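Local atomic coordinates of sugar ABC transporter, periplasmic sugar-binding protein (Caulobacter crescentus, PDB entry 4IRX), a protein that binds myo-inositol in the cleft between its two lobes and probably delivers it, as a periplasmic binding protein, to an ABC transporter for uptake. Residues Arg28-Glu33 with Leu253-Ala258; Trp123-Tyr128 with Asp155-Gly160; Gly131-Val136 with Lys165-Gln170; Gly227-Pro232 with Val247-Gly252. One frame throughout, in Å; residues are numbered along the deposited sequence.

In the fold
The bound myo-inositol is touched directly by interaction 4 alone, where Asp-229 and Gln-249 reach it and the two lobes are joined. Interaction 1 lies in the lobe of the seven-stranded mixed sheet, its centre about 15 Å from that of interaction 4. The two share helix 251-268 and meet where Gln-254 NE2 approaches Gln-249 O at 2.9 Å, probably as a hydrogen bond. Interactions 2 and 3 belong to the lobe of the four-stranded parallel sheet, with centres about 11 Å apart; Leu-157 CD1 packs on Ile-166 CG1 at 3.7 Å. Between interactions 1 and 3 the centres are about 35 Å apart, on opposite sides of the chain's centre.

Interaction 1 (Arg28-Glu33 with Leu253-Ala258); sequences RELEDE and LQIRTA
Arg-256 reaches from helix 253-258 into three carboxylates of helix 28-33, and this charged group dominates the contact. Its CG lies anti to the carbonyl carbon (chi1 -64°), and from there the chain runs extended to NE. NH2 donates to Glu-29 OE1 at 2.7 Å, the acceptor standing slightly out of the guanidinium plane. NH1 donates to Glu-33 OE1 at 2.8 Å, in that plane, with the carboxylate turned 87° against it. Between these two bonds, NH1 and NH2 grip Asp-32 end-on, both closing on the single atom OD2, at 2.7 Å from NH1 and 2.9 Å from NH2. Glu-29 O lies over the centre of one guanidinium face without bonding to it; the carboxylate oxygens at the edge hold the group. Lys-36 adds a second positive partner for Asp-32, and Arg-260 one for Glu-33, which probably eases the repulsion among the acids. An alanine at Arg-256 would probably leave Glu-29 without its mate here and the three clustered carboxylates poorly balanced.

The apolar part lies deeper. In the conformer described, Leu-30 CD1 packs against Ile-255 CG1 at 3.7 Å, and Ile-255 CG2 rests near Glu-29 CB at 4.1 Å. Leu-30 also touches Val-13 and Phe-15 of strand 10-15, which ties the pair to the sheet.

The helix axes approach to 8.8 Å at -37°, running broadly in the same direction. Such neighbouring helices, greasy toward the sheet and bridged by salt links nearer solvent, belong to the alpha/beta lobe of a periplasmic binding protein.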
# COMPACT_ATOMS: atom_id res chain seq x y z
N ARG A 28 -10.13 -6.20 8.47
CA ARG A 28 -10.68 -7.50 8.84
C ARG A 28 -9.67 -8.40 9.56
O ARG A 28 -10.02 -9.08 10.53
CB ARG A 28 -11.27 -8.25 7.64
CG ARG A 28 -12.47 -7.55 7.04
CD ARG A 28 -13.19 -8.44 6.02
NE ARG A 28 -12.49 -8.52 4.74
CZ ARG A 28 -12.83 -7.85 3.65
NH1 ARG A 28 -13.88 -7.03 3.66
NH2 ARG A 28 -12.13 -7.99 2.53
N GLU A 29 -8.43 -8.40 9.08
CA GLU A 29 -7.42 -9.23 9.72
C GLU A 29 -7.08 -8.66 11.08
O GLU A 29 -6.83 -9.40 12.03
CB GLU A 29 -6.16 -9.34 8.85
CG GLU A 29 -6.42 -9.77 7.40
CD GLU A 29 -7.08 -11.14 7.24
OE1 GLU A 29 -6.82 -12.09 8.00
OE2 GLU A 29 -7.86 -11.30 6.27
N LEU A 30 -7.09 -7.33 11.18
CA LEU A 30 -6.84 -6.67 12.46
C LEU A 30 -7.87 -7.09 13.50
O LEU A 30 -7.51 -7.40 14.64
CB LEU A 30 -6.89 -5.15 12.29
CG LEU A 30 -6.90 -4.34 13.58
CD1 LEU A 30 -5.52 -4.37 14.20
CD2 LEU A 30 -7.31 -2.90 13.26
N GLU A 31 -9.15 -7.13 13.12
CA GLU A 31 -10.20 -7.48 14.06
C GLU A 31 -10.09 -8.92 14.54
O GLU A 31 -10.34 -9.20 15.71
CB GLU A 31 -11.57 -7.22 13.47
CG GLU A 31 -11.85 -5.75 13.31
CD GLU A 31 -13.04 -5.48 12.41
OE1 GLU A 31 -13.50 -6.42 11.72
OE2 GLU A 31 -13.49 -4.31 12.38
N ASP A 32 -9.70 -9.85 13.65
CA ASP A 32 -9.48 -11.25 14.03
C ASP A 32 -8.37 -11.35 15.06
O ASP A 32 -8.52 -11.92 16.15
CB ASP A 32 -9.14 -12.12 12.81
CG ASP A 32 -8.62 -13.51 13.19
OD1 ASP A 32 -9.24 -14.20 14.02
OD2 ASP A 32 -7.53 -13.91 12.68
N GLU A 33 -7.23 -10.77 14.71
CA GLU A 33 -6.08 -10.82 15.60
C GLU A 33 -6.38 -10.16 16.94
O GLU A 33 -5.96 -10.66 17.98
CB GLU A 33 -4.83 -10.22 14.95
CG GLU A 33 -3.52 -10.49 15.71
CD GLU A 33 -2.99 -11.92 15.62
OE1 GLU A 33 -3.36 -12.67 14.69
OE2 GLU A 33 -2.19 -12.30 16.51
N LEU A 253 -0.34 -10.20 7.53
CA LEU A 253 0.84 -10.37 8.38
C LEU A 253 1.38 -9.01 8.88
O LEU A 253 1.81 -8.91 10.04
CB LEU A 253 1.91 -11.16 7.63
CG LEU A 253 3.10 -11.56 8.48
CD1 LEU A 253 2.60 -12.28 9.71
CD2 LEU A 253 4.05 -12.45 7.67
N GLN A 254 1.35 -7.98 8.05
CA GLN A 254 1.77 -6.65 8.52
C GLN A 254 0.99 -6.20 9.73
O GLN A 254 1.56 -5.83 10.75
CB GLN A 254 1.60 -5.59 7.42
CG GLN A 254 2.52 -5.78 6.20
CD GLN A 254 2.34 -4.68 5.17
OE1 GLN A 254 2.24 -3.49 5.51
NE2 GLN A 254 2.22 -5.08 3.90
N ILE A 255 -0.34 -6.23 9.61
CA ILE A 255 -1.18 -5.69 10.67
C ILE A 255 -1.15 -6.56 11.89
O ILE A 255 -1.10 -6.05 13.00
CB ILE A 255 -2.60 -5.32 10.17
CG1 ILE A 255 -3.36 -4.47 11.18
CG2 ILE A 255 -3.39 -6.56 9.89
CD1 ILE A 255 -2.68 -3.14 11.52
N ARG A 256 -1.10 -7.88 11.70
CA ARG A 256 -1.03 -8.80 12.82
C ARG A 256 0.28 -8.62 13.58
O ARG A 256 0.27 -8.63 14.80
CB ARG A 256 -1.21 -10.24 12.37
CG ARG A 256 -2.59 -10.53 11.75
CD ARG A 256 -2.64 -11.93 11.24
NE ARG A 256 -3.89 -12.24 10.53
CZ ARG A 256 -4.97 -12.72 11.13
NH1 ARG A 256 -4.97 -12.95 12.45
NH2 ARG A 256 -6.05 -12.98 10.41
N THR A 257 1.37 -8.39 12.85
CA THR A 257 2.66 -8.19 13.49
C THR A 257 2.69 -6.90 14.28
O THR A 257 3.20 -6.88 15.41
CB THR A 257 3.79 -8.22 12.45
OG1 THR A 257 3.80 -9.50 11.79
CG2 THR A 257 5.13 -7.94 13.08
N ALA A 258 2.14 -5.83 13.72
CA ALA A 258 2.07 -4.58 14.49
C ALA A 258 1.25 -4.74 15.78
O ALA A 258 1.66 -4.25 16.83
CB ALA A 258 1.50 -3.44 13.63

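Interaction 2 (Trp123-Tyr128 with Asp155-Gly160); sequences WVVKTY and DGLAAG
Val-125 faces Gly-160 where helix 123-127 and helix 155-160 run side by side, their N-to-C directions 30° apart and their axes 9.5 Å apart at closest approach. The two CA atoms of this pair are 6.1 Å apart, the nearest backbone approach of the two segments. Helical geometry ends at Tyr-128 on the first segment, whereas the second stays helical through Gly-160.

The lack of a side chain on Gly-160 matters: a CB there would point at Val-125 and come tightly against CG2. As it is, that methyl lies 4.2 Å from Gly-160 CA and 3.7 Å from Gly-156 O, resting on bare backbone one helical turn in length. Val-125 CG2 stands anti to its own carbonyl carbon, which sets it beside the backbone N and directs it at this strip.

Leu-157 supplies the other half. Its CB bond does not lead straight to the first helix, but CD2 swings nearer and touches Val-124 CB at 4.2 Å, with Val-124 CG1 equally close. The same CD2 lies 4.2 Å from Val-125 CG2 and so bridges the two valines. Beyond the pair, Val-124 packs on Val-197 and Leu-199 of strand 197-200, while Leu-157 meets Ile-166 of strand 164-171; both helices therefore lie on the same parallel sheet.

No hydrogen bond or charge pair links the two segments. Methyl groups against methyls and glycine backbone do the joining, so the contact depends on fit and on burial of apolar surface rather than on any directional bond.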
# COMPACT_ATOMS: atom_id res chain seq x y z
N TRP A 123 10.38 -7.46 -14.09
CA TRP A 123 9.47 -8.19 -14.96
C TRP A 123 9.42 -7.57 -16.36
O TRP A 123 9.43 -8.29 -17.38
CB TRP A 123 8.05 -8.32 -14.36
CG TRP A 123 7.11 -9.05 -15.28
CD1 TRP A 123 6.83 -10.38 -15.31
CD2 TRP A 123 6.35 -8.45 -16.33
NE1 TRP A 123 5.94 -10.65 -16.33
CE2 TRP A 123 5.63 -9.48 -16.97
CE3 TRP A 123 6.22 -7.14 -16.80
CZ2 TRP A 123 4.77 -9.23 -18.06
CZ3 TRP A 123 5.36 -6.90 -17.88
CH2 TRP A 123 4.65 -7.94 -18.49
N VAL A 124 9.33 -6.25 -16.42
CA VAL A 124 9.30 -5.56 -17.71
C VAL A 124 10.60 -5.85 -18.49
O VAL A 124 10.56 -6.18 -19.67
CB VAL A 124 9.12 -4.03 -17.56
CG1 VAL A 124 9.21 -3.35 -18.92
CG2 VAL A 124 7.78 -3.73 -16.86
N VAL A 125 11.74 -5.73 -17.81
CA VAL A 125 13.02 -5.88 -18.49
C VAL A 125 13.20 -7.32 -18.97
O VAL A 125 13.71 -7.56 -20.06
CB VAL A 125 14.17 -5.40 -17.60
CG1 VAL A 125 15.52 -5.69 -18.28
CG2 VAL A 125 14.02 -3.93 -17.34
N LYS A 126 12.72 -8.28 -18.21
CA LYS A 126 12.83 -9.68 -18.63
C LYS A 126 11.89 -9.98 -19.80
O LYS A 126 12.24 -10.72 -20.73
CB LYS A 126 12.53 -10.62 -17.45
CG LYS A 126 12.31 -12.07 -17.86
CD LYS A 126 12.15 -12.96 -16.63
CE LYS A 126 11.79 -14.38 -17.02
NZ LYS A 126 11.53 -15.22 -15.82
N THR A 127 10.70 -9.39 -19.75
CA THR A 127 9.65 -9.67 -20.73
C THR A 127 9.86 -8.93 -22.04
O THR A 127 9.43 -9.38 -23.10
CB THR A 127 8.27 -9.32 -20.09
OG1 THR A 127 8.10 -10.13 -18.93
CG2 THR A 127 7.11 -9.56 -21.06
N TYR A 128 10.56 -7.79 -21.98
CA TYR A 128 10.80 -6.98 -23.16
C TYR A 128 12.29 -6.72 -23.34
O TYR A 128 12.75 -5.61 -23.12
CB TYR A 128 10.03 -5.65 -23.04
CG TYR A 128 8.53 -5.81 -23.11
CD1 TYR A 128 7.77 -6.04 -21.97
CD2 TYR A 128 7.87 -5.77 -24.33
CE1 TYR A 128 6.39 -6.17 -22.03
CE2 TYR A 128 6.49 -5.91 -24.40
CZ TYR A 128 5.77 -6.11 -23.25
OH TYR A 128 4.40 -6.25 -23.32
N ASP A 155 14.55 2.31 -10.54
CA ASP A 155 15.82 1.56 -10.46
C ASP A 155 15.89 0.48 -11.55
O ASP A 155 16.89 0.38 -12.27
CB ASP A 155 15.99 0.85 -9.11
CG ASP A 155 16.24 1.79 -7.93
OD1 ASP A 155 16.58 2.97 -8.13
OD2 ASP A 155 16.06 1.32 -6.78
N GLY A 156 14.82 -0.30 -11.69
CA GLY A 156 14.85 -1.42 -12.61
C GLY A 156 14.83 -0.96 -14.06
O GLY A 156 15.52 -1.53 -14.90
N LEU A 157 14.04 0.07 -14.36
CA LEU A 157 14.01 0.57 -15.72
C LEU A 157 15.30 1.34 -16.11
O LEU A 157 15.74 1.24 -17.25
CB LEU A 157 12.75 1.42 -15.98
CG LEU A 157 11.45 0.63 -15.75
CD1 LEU A 157 10.24 1.52 -16.06
CD2 LEU A 157 11.42 -0.67 -16.57
N ALA A 158 15.90 2.06 -15.16
CA ALA A 158 17.18 2.73 -15.41
C ALA A 158 18.23 1.67 -15.70
O ALA A 158 19.08 1.83 -16.57
CB ALA A 158 17.59 3.56 -14.24
N ALA A 159 18.16 0.56 -14.95
CA ALA A 159 19.11 -0.53 -15.17
C ALA A 159 18.96 -1.16 -16.53
O ALA A 159 19.93 -1.60 -17.14
CB ALA A 159 18.91 -1.60 -14.11
N GLY A 160 17.72 -1.19 -17.03
CA GLY A 160 17.48 -1.69 -18.37
C GLY A 160 18.01 -0.77 -19.46
O GLY A 160 18.40 -1.24 -20.54

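Interaction 3 (Gly131-Val136 with Lys165-Gln170); sequences GARVVV and KIVTEQ
Lys-165 N donates to Ala-132 O at 2.9 Å, the first of five backbone bonds that join strands 132-136 and 165-170 in parallel, as the two strands of a beta-alpha-beta unit connected through helix 144-160. Val-134 is held twice: its N gives to Lys-165 O at 2.8 Å and its O takes Val-167 N at 2.9 Å. Val-136 repeats this further along, donating to Thr-168 O and accepting from Gln-170 N. Between the two sets the pairing slips: Val-134 is matched with Ile-166 and Val-136 with Glu-169. Val-167, inserted there with helix-like backbone angles (-70°/-40°), takes up the extra residue in the manner of a bulge.

CA-H...O contacts add to the backbone bonds along the seam between the strands, the shortest from Glu-169 CA to Val-136 O at 3.3 Å. On the face of the sheet toward helix 144-160, Val-136 CG2 meets Ile-166 CG2 at 4.1 Å. Glu-169 runs beside Val-136, pointing the same way, and its OE1 is hydrogen-bonded to His-154 of that helix.

Val-167 packs with both methyls. Its CG2 lies in the crowded position between its backbone N and carbonyl carbon, is pressed to 3.0 Å from Val-134 O and touches Val-135 CG2 at 3.6 Å, the side chains of Val-135 and Val-167 crossing at about a right angle. An alanine here would probably open a gap beside Val-135 and leave one face of the Arg-133 guanidinium without its cover. That cover is Val-167 CG1, seated over the centre of the group 3.8 Å from Arg-133 CZ.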
# COMPACT_ATOMS: atom_id res chain seq x y z
N GLY A 131 13.47 -3.63 -25.19
CA GLY A 131 12.92 -2.35 -24.77
C GLY A 131 11.40 -2.35 -24.76
O GLY A 131 10.75 -3.27 -25.27
N ALA A 132 10.82 -1.32 -24.15
CA ALA A 132 9.37 -1.21 -24.02
C ALA A 132 8.99 0.19 -23.68
O ALA A 132 9.80 0.95 -23.15
CB ALA A 132 8.88 -2.13 -22.95
N ARG A 133 7.75 0.54 -24.02
CA ARG A 133 7.15 1.82 -23.62
C ARG A 133 6.27 1.58 -22.41
O ARG A 133 5.34 0.76 -22.48
CB ARG A 133 6.31 2.38 -24.76
CG ARG A 133 7.13 2.80 -25.94
CD ARG A 133 6.28 3.10 -27.17
NE ARG A 133 5.31 4.16 -26.91
CZ ARG A 133 5.62 5.45 -26.98
NH1 ARG A 133 6.85 5.82 -27.31
NH2 ARG A 133 4.69 6.37 -26.72
N VAL A 134 6.57 2.27 -21.30
CA VAL A 134 5.96 2.03 -20.01
C VAL A 134 5.24 3.27 -19.48
O VAL A 134 5.77 4.38 -19.53
CB VAL A 134 7.05 1.60 -18.97
CG1 VAL A 134 6.45 1.31 -17.59
CG2 VAL A 134 7.84 0.39 -19.47
N VAL A 135 4.03 3.06 -18.96
CA VAL A 135 3.29 4.09 -18.24
C VAL A 135 3.29 3.71 -16.77
O VAL A 135 3.08 2.54 -16.44
CB VAL A 135 1.83 4.17 -18.76
CG1 VAL A 135 0.96 5.09 -17.88
CG2 VAL A 135 1.84 4.70 -20.17
N VAL A 136 3.54 4.67 -15.88
CA VAL A 136 3.52 4.39 -14.44
C VAL A 136 2.39 5.19 -13.80
O VAL A 136 2.31 6.41 -13.97
CB VAL A 136 4.90 4.69 -13.77
CG1 VAL A 136 4.86 4.36 -12.25
CG2 VAL A 136 6.00 3.93 -14.49
N LYS A 165 11.36 2.98 -21.89
CA LYS A 165 10.97 4.37 -21.76
C LYS A 165 9.80 4.57 -20.83
O LYS A 165 8.75 3.95 -20.99
CB LYS A 165 10.66 4.95 -23.13
CG LYS A 165 11.87 4.85 -24.06
CD LYS A 165 11.72 5.57 -25.39
CE LYS A 165 12.94 5.28 -26.27
NZ LYS A 165 14.21 5.84 -25.74
N ILE A 166 9.97 5.45 -19.85
CA ILE A 166 8.84 5.87 -19.03
C ILE A 166 8.19 7.02 -19.77
O ILE A 166 8.66 8.16 -19.70
CB ILE A 166 9.24 6.26 -17.59
CG1 ILE A 166 9.92 5.08 -16.88
CG2 ILE A 166 8.01 6.69 -16.81
CD1 ILE A 166 10.36 5.38 -15.44
N VAL A 167 7.14 6.70 -20.53
CA VAL A 167 6.50 7.68 -21.40
C VAL A 167 5.75 8.73 -20.60
O VAL A 167 5.82 9.91 -20.92
CB VAL A 167 5.65 6.99 -22.46
CG1 VAL A 167 6.52 6.21 -23.40
CG2 VAL A 167 4.70 6.04 -21.80
N THR A 168 5.07 8.30 -19.54
CA THR A 168 4.57 9.26 -18.57
C THR A 168 4.39 8.57 -17.22
O THR A 168 4.25 7.36 -17.13
CB THR A 168 3.28 9.96 -19.04
OG1 THR A 168 2.90 10.96 -18.10
CG2 THR A 168 2.18 8.96 -19.20
N GLU A 169 4.51 9.37 -16.17
CA GLU A 169 4.31 8.88 -14.81
C GLU A 169 3.34 9.85 -14.14
O GLU A 169 3.61 11.06 -14.08
CB GLU A 169 5.66 8.83 -14.09
CG GLU A 169 5.61 8.43 -12.62
CD GLU A 169 7.01 8.23 -12.04
OE1 GLU A 169 7.81 7.45 -12.62
OE2 GLU A 169 7.32 8.89 -11.03
N GLN A 170 2.19 9.33 -13.69
CA GLN A 170 1.15 10.16 -13.12
C GLN A 170 0.51 9.46 -11.95
O GLN A 170 0.52 8.23 -11.89
CB GLN A 170 0.09 10.52 -14.17
CG GLN A 170 0.65 11.46 -15.25
CD GLN A 170 -0.37 11.82 -16.29
OE1 GLN A 170 -1.54 12.03 -15.98
NE2 GLN A 170 0.07 11.91 -17.55

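Interaction 4 (Gly227-Pro232 with Val247-Gly252); sequences GFDAIP and VEQNPG. With INS (1,2,3,4,5,6-hexahydroxy-cyclohexane), chain C.
The Phe-228 ring carries Val-247 on one face: CB stands 3.7 Å from the ring centroid and 16° off its normal, a CH-pi contact shifted toward the CD2 side. Arg-149 adds a cation-pi partner. At the ring's edge lies the Gln-249 amide, its plane 89° to the ring and NE2 3.6 Å from Phe-228 CE1. Asp-229 OD1 also lies there, in the ring plane.

Gln-249 NE2 binds twice, to Asp-229 OD1 and to O1 of myo-inositol, each at 2.9 Å. The Asp-229 carboxylate lies beside the amide, their planes 30° apart, and takes two ligand hydroxyls: O2 donates to OD1 at 2.7 Å and O3 to OD2 at 2.6 Å. Asp-96, Asp-140 and others complete the pocket.

Behind the side chains, Asp-229 N donates to Val-247 O at 2.8 Å, tying the loop after strand 224-226 to the other lobe's strand 246-248. One water joins Asp-229 O to Gln-249 N, and a second joins Ala-230 O to Glu-248 OE1.

One carboxylate reads two adjacent hydroxyls as donors while the neighbouring amide supplies a donor to a third. Gln-249 also steadies OD1, so recognition of the polyol probably depends on the pair acting together, with the CE1 edge of Phe-228 set against the amide.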
# COMPACT_ATOMS: atom_id res chain seq x y z
N GLY A 227 -0.30 -4.83 -11.51
CA GLY A 227 -0.74 -4.14 -10.30
C GLY A 227 0.14 -4.46 -9.09
O GLY A 227 1.26 -4.95 -9.19
N PHE A 228 -0.43 -4.18 -7.94
CA PHE A 228 0.24 -4.36 -6.66
C PHE A 228 -0.87 -4.54 -5.65
O PHE A 228 -1.80 -3.73 -5.61
CB PHE A 228 1.08 -3.10 -6.34
CG PHE A 228 2.22 -3.34 -5.37
CD1 PHE A 228 1.97 -3.56 -4.02
CD2 PHE A 228 3.55 -3.33 -5.81
CE1 PHE A 228 3.04 -3.78 -3.10
CE2 PHE A 228 4.62 -3.53 -4.93
CZ PHE A 228 4.37 -3.76 -3.56
N ASP A 229 -0.78 -5.58 -4.83
CA ASP A 229 -1.64 -5.88 -3.63
C ASP A 229 -2.17 -7.31 -3.63
O ASP A 229 -2.48 -7.83 -2.57
CB ASP A 229 -2.88 -4.96 -3.40
CG ASP A 229 -2.50 -3.56 -3.00
OD1 ASP A 229 -1.34 -3.34 -2.60
OD2 ASP A 229 -3.37 -2.66 -3.10
N ALA A 230 -2.29 -7.91 -4.80
CA ALA A 230 -2.88 -9.26 -4.93
C ALA A 230 -4.27 -9.35 -4.30
O ALA A 230 -4.59 -10.31 -3.60
CB ALA A 230 -1.93 -10.33 -4.35
N ILE A 231 -5.11 -8.36 -4.56
CA ILE A 231 -6.49 -8.46 -4.09
C ILE A 231 -7.21 -9.49 -4.96
O ILE A 231 -6.81 -9.73 -6.10
CB ILE A 231 -7.24 -7.09 -4.09
CG1 ILE A 231 -7.52 -6.61 -5.51
CG2 ILE A 231 -6.44 -6.04 -3.29
CD1 ILE A 231 -8.27 -5.24 -5.56
N PRO A 232 -8.25 -10.14 -4.41
CA PRO A 232 -8.90 -11.23 -5.16
C PRO A 232 -9.41 -10.85 -6.54
O PRO A 232 -9.36 -11.67 -7.45
CB PRO A 232 -10.06 -11.64 -4.25
CG PRO A 232 -9.59 -11.23 -2.87
CD PRO A 232 -8.77 -10.01 -3.04
N VAL A 247 1.47 -7.97 -7.15
CA VAL A 247 2.52 -8.18 -6.16
C VAL A 247 1.88 -8.47 -4.82
O VAL A 247 1.03 -7.70 -4.35
CB VAL A 247 3.46 -6.94 -6.03
CG1 VAL A 247 4.55 -7.22 -5.00
CG2 VAL A 247 4.09 -6.59 -7.35
N GLU A 248 2.27 -9.58 -4.20
CA GLU A 248 1.85 -9.94 -2.85
C GLU A 248 2.71 -9.25 -1.82
O GLU A 248 3.95 -9.33 -1.87
CB GLU A 248 1.96 -11.45 -2.67
CG GLU A 248 1.71 -11.91 -1.22
CD GLU A 248 0.29 -11.71 -0.76
OE1 GLU A 248 -0.63 -12.00 -1.56
OE2 GLU A 248 0.07 -11.25 0.38
N GLN A 249 2.07 -8.56 -0.88
CA GLN A 249 2.79 -7.88 0.20
C GLN A 249 2.32 -8.25 1.60
O GLN A 249 2.73 -7.63 2.60
CB GLN A 249 2.73 -6.36 0.03
CG GLN A 249 1.34 -5.75 0.02
CD GLN A 249 1.39 -4.27 0.32
OE1 GLN A 249 2.16 -3.81 1.18
NE2 GLN A 249 0.60 -3.48 -0.44
N ASN A 250 1.49 -9.29 1.70
CA ASN A 250 1.09 -9.84 3.01
C ASN A 250 0.56 -8.83 4.02
O ASN A 250 1.07 -8.72 5.14
CB ASN A 250 2.26 -10.63 3.63
CG ASN A 250 2.41 -12.02 3.02
OD1 ASN A 250 1.63 -12.93 3.32
ND2 ASN A 250 3.40 -12.19 2.17
N PRO A 251 -0.50 -8.10 3.67
CA PRO A 251 -1.06 -7.10 4.57
C PRO A 251 -1.62 -7.71 5.85
O PRO A 251 -1.53 -7.03 6.87
CB PRO A 251 -2.17 -6.44 3.73
CG PRO A 251 -2.50 -7.45 2.67
CD PRO A 251 -1.20 -8.14 2.37
N GLY A 252 -2.14 -8.93 5.82
CA GLY A 252 -2.61 -9.55 7.04
C GLY A 252 -1.45 -9.69 8.02
O GLY A 252 -1.55 -9.34 9.19
C1 INS C . -0.86 0.07 0.15
C2 INS C . -1.71 -0.56 -0.91
C3 INS C . -2.90 0.32 -1.17
C4 INS C . -2.46 1.67 -1.65
C5 INS C . -1.65 2.34 -0.60
C6 INS C . -0.47 1.49 -0.20
O1 INS C . 0.28 -0.71 0.39
O2 INS C . -0.95 -0.75 -2.07
O3 INS C . -3.77 -0.28 -2.09
O4 INS C . -3.55 2.45 -2.02
O5 INS C . -1.25 3.59 -1.07
O6 INS C . 0.32 2.13 0.76
O HOH W 1 -0.78 -8.50 -0.75
O HOH W 2 -3.38 -11.74 -1.60